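Local coordinates for CDGSH iron-sulfur domain-containing protein 3, mitochondrial (Homo sapiens, PDB 6AVJ) that can transfer its iron-sulfur clusters to the apoferredoxins FDX1 and FDX2 and helps keep mitochondrial iron and reactive oxygen species at normal levels, at residues 66-69 against 74-77; 7-12 against 82-87; 29-32 against 36-39; 14-17 against 21-24. The protein carries 2 engineered substitutions. All coordinates share one frame; numbering follows the deposited sequence.

Contact 1 of 4, residues 66-69 against 74-77; sequences KATQ and CDGT. With FES (Fe2/s2 (inorganic) cluster), chain E.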
# COMPACT_ATOMS: atom_id res chain seq x y z
N LYS A 66 3.06 -3.77 -1.94
CA LYS A 66 2.84 -2.88 -3.06
C LYS A 66 2.84 -3.59 -4.41
O LYS A 66 2.80 -2.93 -5.45
CB LYS A 66 3.83 -1.70 -3.08
CG LYS A 66 3.90 -0.92 -1.73
CD LYS A 66 2.52 -0.62 -1.16
CE LYS A 66 2.58 0.12 0.17
NZ LYS A 66 1.19 0.27 0.76
N ALA A 67 2.78 -4.91 -4.44
CA ALA A 67 2.74 -5.65 -5.69
C ALA A 67 1.36 -6.19 -6.06
O ALA A 67 1.26 -6.92 -7.06
CB ALA A 67 3.73 -6.82 -5.61
N THR A 68 0.30 -5.85 -5.33
CA THR A 68 -1.01 -6.39 -5.67
C THR A 68 -1.41 -6.03 -7.12
O THR A 68 -1.09 -4.95 -7.63
CB THR A 68 -2.08 -5.86 -4.72
OG1 THR A 68 -3.35 -6.37 -5.17
CG2 THR A 68 -2.10 -4.32 -4.73
N GLN A 69 -2.18 -6.90 -7.76
CA GLN A 69 -2.74 -6.61 -9.07
C GLN A 69 -4.09 -5.94 -8.97
O GLN A 69 -4.61 -5.52 -10.01
CB GLN A 69 -2.83 -7.91 -9.91
CG GLN A 69 -1.43 -8.50 -10.30
CD GLN A 69 -0.82 -7.84 -11.55
OE1 GLN A 69 -1.53 -7.19 -12.38
NE2 GLN A 69 0.49 -7.97 -11.69
N CYS A 74 -5.20 -6.10 -0.92
CA CYS A 74 -4.37 -7.32 -0.94
C CYS A 74 -5.04 -8.34 -1.84
O CYS A 74 -6.24 -8.59 -1.71
CB CYS A 74 -4.25 -7.91 0.47
SG CYS A 74 -3.27 -9.43 0.55
N ASP A 75 -4.30 -8.88 -2.78
CA ASP A 75 -4.84 -9.96 -3.60
C ASP A 75 -4.03 -11.23 -3.42
O ASP A 75 -4.12 -12.13 -4.25
CB ASP A 75 -4.91 -9.56 -5.08
CG ASP A 75 -3.55 -9.49 -5.74
OD1 ASP A 75 -2.49 -9.64 -5.07
OD2 ASP A 75 -3.52 -9.25 -6.98
N GLY A 76 -3.19 -11.30 -2.39
CA GLY A 76 -2.46 -12.52 -2.12
C GLY A 76 -1.17 -12.68 -2.90
O GLY A 76 -0.48 -13.70 -2.73
N THR A 77 -0.81 -11.70 -3.73
CA THR A 77 0.51 -11.67 -4.36
C THR A 77 1.61 -11.75 -3.31
O THR A 77 2.65 -12.37 -3.54
CB THR A 77 0.67 -10.41 -5.22
OG1 THR A 77 -0.33 -10.39 -6.22
CG2 THR A 77 2.02 -10.37 -5.94
FE1 FES E . -1.06 -8.90 -0.04
FE2 FES E . 0.44 -6.87 -1.20
S1 FES E . 0.13 -7.30 0.96
S2 FES E . -0.81 -8.41 -2.18
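The carboxylate of Asp-75 turns one face to Thr-68 and Gln-69 of the 66-69 segment and its other side to Thr-77 of its own segment. Thr-68 OG1, hydrogen-bonded to Tyr-73 O, sits over the first, 3.2 Å from Asp-75 CG; Gln-69 N donates to Asp-75 OD2 at 2.8 Å, well above the carboxylate plane. From the other side Thr-77 donates twice to Asp-75 OD1, through its N, which makes an Asx turn, and through OG1 on the syn side at 2.6 Å. With chi1 at 72°, the carboxylate lies between its own N and carbonyl carbon and swings over to the facing loop. A leucine here would probably leave Gln-69 N and both donors of Thr-77 without the carboxylate oxygens that accept from them. Asp-75 OD1 also lies 3.6 Å from cluster sulfur S2, while Cys-74 SG binds iron FE1 at 2.3 Å, alongside engineered Cys-78. Apolar contact is slight: Ala-67 CB meets Thr-77 CG2 at 4.0 Å. This is the CDGSH-type loop holding the second [2Fe-2S] cluster of the NEET fold; it runs from strand 58-62 to helix 81-84, and Cys-74 stays tied to that strand by backbone bonding with Ala-61.

Contact 2 of 4, residues 7-12 against 82-87; sequences ALKTPI and RVQKAE. With FES (Fe2/s2 (inorganic) cluster), chain E.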
# COMPACT_ATOMS: atom_id res chain seq x y z
N ALA A 7 7.00 -2.45 1.50
CA ALA A 7 6.95 -1.90 2.86
C ALA A 7 6.85 -2.98 3.91
O ALA A 7 7.48 -2.89 4.98
CB ALA A 7 5.76 -0.93 3.00
N LEU A 8 6.02 -3.98 3.67
CA LEU A 8 5.85 -5.10 4.58
C LEU A 8 5.46 -6.27 3.71
O LEU A 8 5.17 -6.10 2.52
CB LEU A 8 4.76 -4.82 5.66
CG LEU A 8 5.01 -3.61 6.54
CD1 LEU A 8 3.74 -3.04 7.15
CD2 LEU A 8 6.03 -4.01 7.64
N LYS A 9 5.39 -7.45 4.33
CA LYS A 9 5.10 -8.69 3.62
C LYS A 9 3.80 -9.32 4.05
O LYS A 9 3.51 -10.44 3.63
CB LYS A 9 6.23 -9.70 3.82
CG LYS A 9 7.50 -9.32 3.10
CD LYS A 9 8.51 -10.47 3.32
CE LYS A 9 9.86 -10.01 3.03
NZ LYS A 9 10.88 -11.06 3.44
N THR A 10 3.01 -8.64 4.86
CA THR A 10 1.66 -9.10 5.20
C THR A 10 0.75 -7.88 5.16
O THR A 10 1.17 -6.79 5.60
CB THR A 10 1.59 -9.73 6.60
OG1 THR A 10 2.00 -8.77 7.56
CG2 THR A 10 2.56 -10.84 6.72
N PRO A 11 -0.49 -8.04 4.68
CA PRO A 11 -1.40 -6.90 4.55
C PRO A 11 -1.82 -6.38 5.91
O PRO A 11 -1.65 -7.06 6.91
CB PRO A 11 -2.61 -7.49 3.79
CG PRO A 11 -2.59 -8.96 4.13
CD PRO A 11 -1.09 -9.30 4.21
N ILE A 12 -2.40 -5.18 5.94
CA ILE A 12 -2.94 -4.62 7.16
C ILE A 12 -4.46 -4.55 7.03
O ILE A 12 -5.00 -4.01 6.05
CB ILE A 12 -2.34 -3.24 7.50
CG1 ILE A 12 -0.87 -3.43 7.84
CG2 ILE A 12 -3.02 -2.64 8.71
CD1 ILE A 12 -0.06 -2.13 7.79
N ARG A 82 8.22 -14.97 -4.43
CA ARG A 82 8.91 -13.75 -4.83
C ARG A 82 8.79 -12.66 -3.76
O ARG A 82 9.77 -11.99 -3.43
CB ARG A 82 8.33 -13.32 -6.17
CG ARG A 82 8.92 -12.11 -6.73
CD ARG A 82 8.61 -11.98 -8.23
NE ARG A 82 9.43 -10.94 -8.87
CZ ARG A 82 8.98 -9.78 -9.34
NH1 ARG A 82 7.68 -9.46 -9.27
NH2 ARG A 82 9.84 -8.92 -9.88
N VAL A 83 7.59 -12.43 -3.22
CA VAL A 83 7.43 -11.38 -2.22
C VAL A 83 7.96 -11.83 -0.87
O VAL A 83 8.55 -11.04 -0.13
CB VAL A 83 5.95 -10.93 -2.13
CG1 VAL A 83 5.72 -9.98 -0.92
CG2 VAL A 83 5.55 -10.19 -3.41
N GLN A 84 7.71 -13.08 -0.48
CA GLN A 84 8.14 -13.47 0.86
C GLN A 84 9.66 -13.45 1.00
O GLN A 84 10.18 -13.23 2.10
CB GLN A 84 7.59 -14.85 1.20
CG GLN A 84 6.09 -14.84 1.57
CD GLN A 84 5.79 -13.85 2.69
OE1 GLN A 84 6.34 -13.97 3.79
NE2 GLN A 84 4.97 -12.84 2.40
N LYS A 85 10.39 -13.65 -0.10
CA LYS A 85 11.86 -13.59 -0.09
C LYS A 85 12.39 -12.19 -0.31
O LYS A 85 13.61 -12.01 -0.31
CB LYS A 85 12.45 -14.48 -1.17
CG LYS A 85 12.26 -15.96 -0.94
CD LYS A 85 12.65 -16.69 -2.19
CE LYS A 85 12.49 -18.16 -2.06
NZ LYS A 85 13.04 -18.71 -3.29
N ALA A 86 11.52 -11.21 -0.56
CA ALA A 86 11.99 -9.86 -0.83
C ALA A 86 12.46 -9.21 0.45
O ALA A 86 12.09 -9.61 1.55
CB ALA A 86 10.89 -9.01 -1.49
N GLU A 87 13.27 -8.17 0.32
CA GLU A 87 13.72 -7.44 1.49
C GLU A 87 12.86 -6.20 1.66
O GLU A 87 12.66 -5.45 0.69
CB GLU A 87 15.20 -7.06 1.35
CG GLU A 87 15.73 -6.36 2.59
CD GLU A 87 17.18 -5.96 2.45
OE1 GLU A 87 17.97 -6.80 1.97
OE2 GLU A 87 17.52 -4.79 2.80
FE1 FES E . -1.06 -8.90 -0.04
FE2 FES E . 0.44 -6.87 -1.20
S1 FES E . 0.13 -7.30 0.96
S2 FES E . -0.81 -8.41 -2.18
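Lys-9 reaches across to the C-terminal end of helix 81-84, joining the N-terminal arm of this NEET-fold chain to the last helix beside the second [2Fe-2S] cluster. The tight part is the lysine chain itself. Beyond CG it is extended, and it runs over the last carbonyls of the helix: CD lies 3.5 Å from Val-83 O, and NZ donates to Gln-84 O at 2.6 Å, coming in from above the carbonyl plane. A positive charge set among carbonyls at a helix C terminus would probably be favoured there. The Val-83 carbonyl is also used within its own segment, accepting from Ala-86 N as the chain leaves the helix. Gln-84 belongs to the held part too. Its first side-chain bond leaves away from the arm, and the bend at chi2 (-54°) brings the amide end back to it. Its NE2 donates to Cys-78 O as well as to the arm, so one amide nitrogen links arm, cluster loop and helix.

Elsewhere the contact is looser. Alongside the lysine chain, buried Val-83 brings CG1 no nearer than 4.4 Å to Lys-9 CG. On the solvent side Lys-85 and Glu-87 point away from the arm and are exposed, and Leu-8 and Thr-10 likewise sit on the surface and hardly meet the helix. Farther along the arm, Pro-11 N lies 3.8 Å from cluster sulfur S1. At the arm itself, Gln-84 NE2 donates to Lys-9 O at 3.1 Å, in the carbonyl plane on a lone pair.

Contact 3 of 4, residues 29-32 against 36-39; sequences RSKK and CDGS. With FES (Fe2/s2 (inorganic) cluster), chain D.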
# COMPACT_ATOMS: atom_id res chain seq x y z
N ARG A 29 6.97 3.76 1.04
CA ARG A 29 7.84 4.50 1.95
C ARG A 29 7.11 5.05 3.18
O ARG A 29 7.77 5.48 4.12
CB ARG A 29 8.52 5.65 1.19
CG ARG A 29 9.53 5.11 0.09
CD ARG A 29 10.12 6.20 -0.84
NE ARG A 29 11.03 5.51 -1.75
CZ ARG A 29 12.31 5.23 -1.47
NH1 ARG A 29 12.83 5.65 -0.34
NH2 ARG A 29 13.05 4.55 -2.33
N SER A 30 5.80 5.12 3.17
CA SER A 30 5.09 5.68 4.31
C SER A 30 5.46 4.92 5.58
O SER A 30 5.57 3.68 5.59
CB SER A 30 3.59 5.60 4.14
OG SER A 30 3.00 6.04 5.40
N LYS A 31 5.65 5.67 6.67
CA LYS A 31 5.82 5.06 7.98
C LYS A 31 4.48 4.89 8.70
O LYS A 31 4.46 4.51 9.88
CB LYS A 31 6.79 5.89 8.84
CG LYS A 31 8.09 6.31 8.11
CD LYS A 31 8.79 5.16 7.40
CE LYS A 31 9.12 3.99 8.33
NZ LYS A 31 9.77 2.83 7.58
N LYS A 32 3.34 5.16 8.03
CA LYS A 32 2.01 4.90 8.59
C LYS A 32 1.24 3.95 7.67
O LYS A 32 0.10 4.24 7.26
CB LYS A 32 1.24 6.21 8.82
CG LYS A 32 2.13 7.27 9.55
CD LYS A 32 1.44 8.02 10.66
CE LYS A 32 0.47 9.07 10.11
NZ LYS A 32 -0.34 9.74 11.21
N CYS A 36 -0.77 6.78 2.96
CA CYS A 36 0.24 7.80 2.67
C CYS A 36 0.45 8.74 3.86
O CYS A 36 -0.50 9.16 4.52
CB CYS A 36 -0.21 8.56 1.42
SG CYS A 36 0.75 9.95 0.88
N ASP A 37 1.72 9.03 4.15
CA ASP A 37 2.12 10.04 5.11
C ASP A 37 2.91 11.17 4.45
O ASP A 37 3.50 12.00 5.16
CB ASP A 37 2.94 9.41 6.25
CG ASP A 37 4.35 8.92 5.83
OD1 ASP A 37 4.77 9.03 4.62
OD2 ASP A 37 5.06 8.40 6.76
N GLY A 38 2.92 11.24 3.12
CA GLY A 38 3.61 12.32 2.43
C GLY A 38 5.04 12.01 2.02
O GLY A 38 5.64 12.82 1.30
N SER A 39 5.58 10.86 2.42
CA SER A 39 6.96 10.52 2.05
C SER A 39 7.16 10.56 0.55
O SER A 39 8.25 10.94 0.08
CB SER A 39 7.32 9.14 2.58
OG SER A 39 7.26 9.11 3.99
FE1 FES D . 2.54 8.82 -0.17
FE2 FES D . 3.68 6.37 -0.21
S1 FES D . 2.28 7.17 -1.68
S2 FES D . 3.90 7.92 1.33
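Hydrogen bonds to the carboxylate of Asp-37 carry this contact. Lys-31 N donates to Asp-37 OD2 at 2.8 Å from well above the carboxylate plane. On the opposite side Ser-39 uses both its donors on Asp-37 OD1: OG at 2.6 Å on the syn side, and N on the anti side, closing an Asx turn. Ser-30 adds an ST turn of its own, its OG accepting from Lys-32 N at 2.8 Å while also hydrogen-bonded to Phe-35 O; the trans chi1 of Ser-30 (174°) carries that OG over the Asp-37 carboxylate face, 3.2 Å from CG. With an alanine in place of Asp-37, Lys-31 N and both donors of Ser-39 would probably lose the carboxylate that accepts from them all, and the Ser-39 hydroxyl would be able to turn.

Van der Waals contacts are few: Arg-29 CB touches Ser-39 CB at 3.9 Å, and Lys-32 CG meets Asp-37 CB before its amine leads off. Metal binding comes from Cys-36, whose SG ligates iron FE1 at 2.4 Å. Gly-38, at the N-cap of helix 39-42, has a positive phi (94°) that a side chain would resist, and its N bonds weakly to Cys-36 SG. This is the cluster-binding loop of the CDGSH family, its last position here the engineered Cys-40, a fellow ligand.

Contact 4 of 4, residues 14-17 against 21-24; sequences VELV and TYRW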
# COMPACT_ATOMS: atom_id res chain seq x y z
N VAL A 14 -7.99 -3.07 7.92
CA VAL A 14 -8.46 -1.76 8.35
C VAL A 14 -9.98 -1.73 8.23
O VAL A 14 -10.57 -2.29 7.29
CB VAL A 14 -7.85 -0.59 7.53
CG1 VAL A 14 -6.37 -0.59 7.58
CG2 VAL A 14 -8.22 -0.70 6.14
N GLU A 15 -10.61 -1.07 9.20
CA GLU A 15 -12.06 -0.86 9.14
C GLU A 15 -12.27 0.41 8.32
O GLU A 15 -12.01 1.52 8.81
CB GLU A 15 -12.66 -0.74 10.54
CG GLU A 15 -14.16 -0.57 10.42
CD GLU A 15 -14.90 -0.61 11.75
OE1 GLU A 15 -14.43 -1.25 12.69
OE2 GLU A 15 -15.98 -0.02 11.80
N LEU A 16 -12.70 0.25 7.08
CA LEU A 16 -13.13 1.40 6.26
C LEU A 16 -14.50 1.90 6.68
O LEU A 16 -15.37 1.11 7.02
CB LEU A 16 -13.21 1.04 4.79
CG LEU A 16 -11.92 0.54 4.15
CD1 LEU A 16 -12.12 0.31 2.63
CD2 LEU A 16 -10.80 1.43 4.43
N VAL A 17 -14.69 3.22 6.61
CA VAL A 17 -15.92 3.92 7.01
C VAL A 17 -16.56 4.50 5.76
O VAL A 17 -15.90 5.26 5.02
CB VAL A 17 -15.61 5.02 8.04
CG1 VAL A 17 -16.87 5.93 8.26
CG2 VAL A 17 -15.10 4.40 9.35
N THR A 21 -12.74 9.36 2.82
CA THR A 21 -11.71 9.35 1.77
C THR A 21 -10.39 8.86 2.34
O THR A 21 -9.97 9.29 3.41
CB THR A 21 -11.52 10.75 1.17
OG1 THR A 21 -12.72 11.09 0.48
CG2 THR A 21 -10.35 10.76 0.17
N TYR A 22 -9.75 7.96 1.61
CA TYR A 22 -8.50 7.34 2.02
C TYR A 22 -7.47 7.55 0.92
O TYR A 22 -7.83 7.73 -0.25
CB TYR A 22 -8.68 5.83 2.30
CG TYR A 22 -9.64 5.52 3.45
CD1 TYR A 22 -11.01 5.41 3.23
CD2 TYR A 22 -9.18 5.41 4.75
CE1 TYR A 22 -11.90 5.17 4.29
CE2 TYR A 22 -10.06 5.14 5.82
CZ TYR A 22 -11.41 5.02 5.57
OH TYR A 22 -12.28 4.77 6.62
N ARG A 23 -6.18 7.47 1.31
CA ARG A 23 -5.04 7.66 0.39
C ARG A 23 -4.06 6.52 0.60
O ARG A 23 -3.30 6.52 1.58
CB ARG A 23 -4.38 9.01 0.58
CG ARG A 23 -5.27 10.19 0.08
CD ARG A 23 -4.73 11.54 0.45
NE ARG A 23 -5.54 12.60 -0.15
CZ ARG A 23 -6.72 13.02 0.33
NH1 ARG A 23 -7.22 12.50 1.43
NH2 ARG A 23 -7.39 13.98 -0.30
N TRP A 24 -4.13 5.52 -0.26
CA TRP A 24 -3.30 4.33 -0.11
C TRP A 24 -1.86 4.60 -0.52
O TRP A 24 -1.61 5.18 -1.58
CB TRP A 24 -3.84 3.20 -0.95
CG TRP A 24 -3.01 1.92 -0.94
CD1 TRP A 24 -2.82 1.10 0.11
CD2 TRP A 24 -2.36 1.30 -2.05
NE1 TRP A 24 -2.08 0.01 -0.25
CE2 TRP A 24 -1.80 0.10 -1.59
CE3 TRP A 24 -2.24 1.61 -3.41
CZ2 TRP A 24 -1.04 -0.74 -2.43
CZ3 TRP A 24 -1.54 0.78 -4.23
CH2 TRP A 24 -0.93 -0.38 -3.74
O HOH W 1 -11.04 4.17 8.89
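Tyr-22 OH is gripped from two directions: it accepts from Val-17 N at 2.9 Å, and a water sits 2.7 Å from the same oxygen, in the plane of the ring. That water donates on to Glu-15 O, at 2.8 Å, so the phenol is linked to the backbone of 14-17 both directly and through solvent. The setting is the beta region of the NEET fold, where the two strands follow each other in the chain yet do not pair. Strand 12-16 is bonded to 58-62 and strand 21-24 to 50-53, and the nearest CA atoms of the two segments, such as those of Leu-16 and Tyr-22, remain 8.6 Å apart. The tyrosine spans that gap between the two small sheets.

Its ring is also packed. Leu-16 CD2 lies over the centre of one face in a CH-pi contact, 3.9 Å from the Tyr-22 ring centroid and only 12° off the normal. Chi2 of Tyr-22, at 86°, turns the flat of the ring to that methyl. Leu-16 itself is buried, its side chain also resting on Val-60 of the neighbouring strand. Val-17 crosses the tyrosine at about a right angle near the hydroxyl. Right beside the phenol, Val-17 CB comes within 3.6 Å of Tyr-22 OH.

From the N terminus, residues 7-12 open contact 2, which closes only when the chain returns at 82-87; the other three contacts all fall within that long span. Contact 4 comes first, bridging strands 12-16 and 21-24 over a short turn. Contact 3 follows, closing the loop that holds the first cluster, and Cys-36 N probably hydrogen-bonds to Arg-23 O of contact 4. After strands 50-53 and 58-62, contact 1 closes the equivalent loop at the second cluster. None of the four cross. Contacts 1 and 2 share that cluster and touch where Pro-11 packs on Cys-74, while Lys-66 and Thr-68 of contact 1 meet Trp-24 of contact 4.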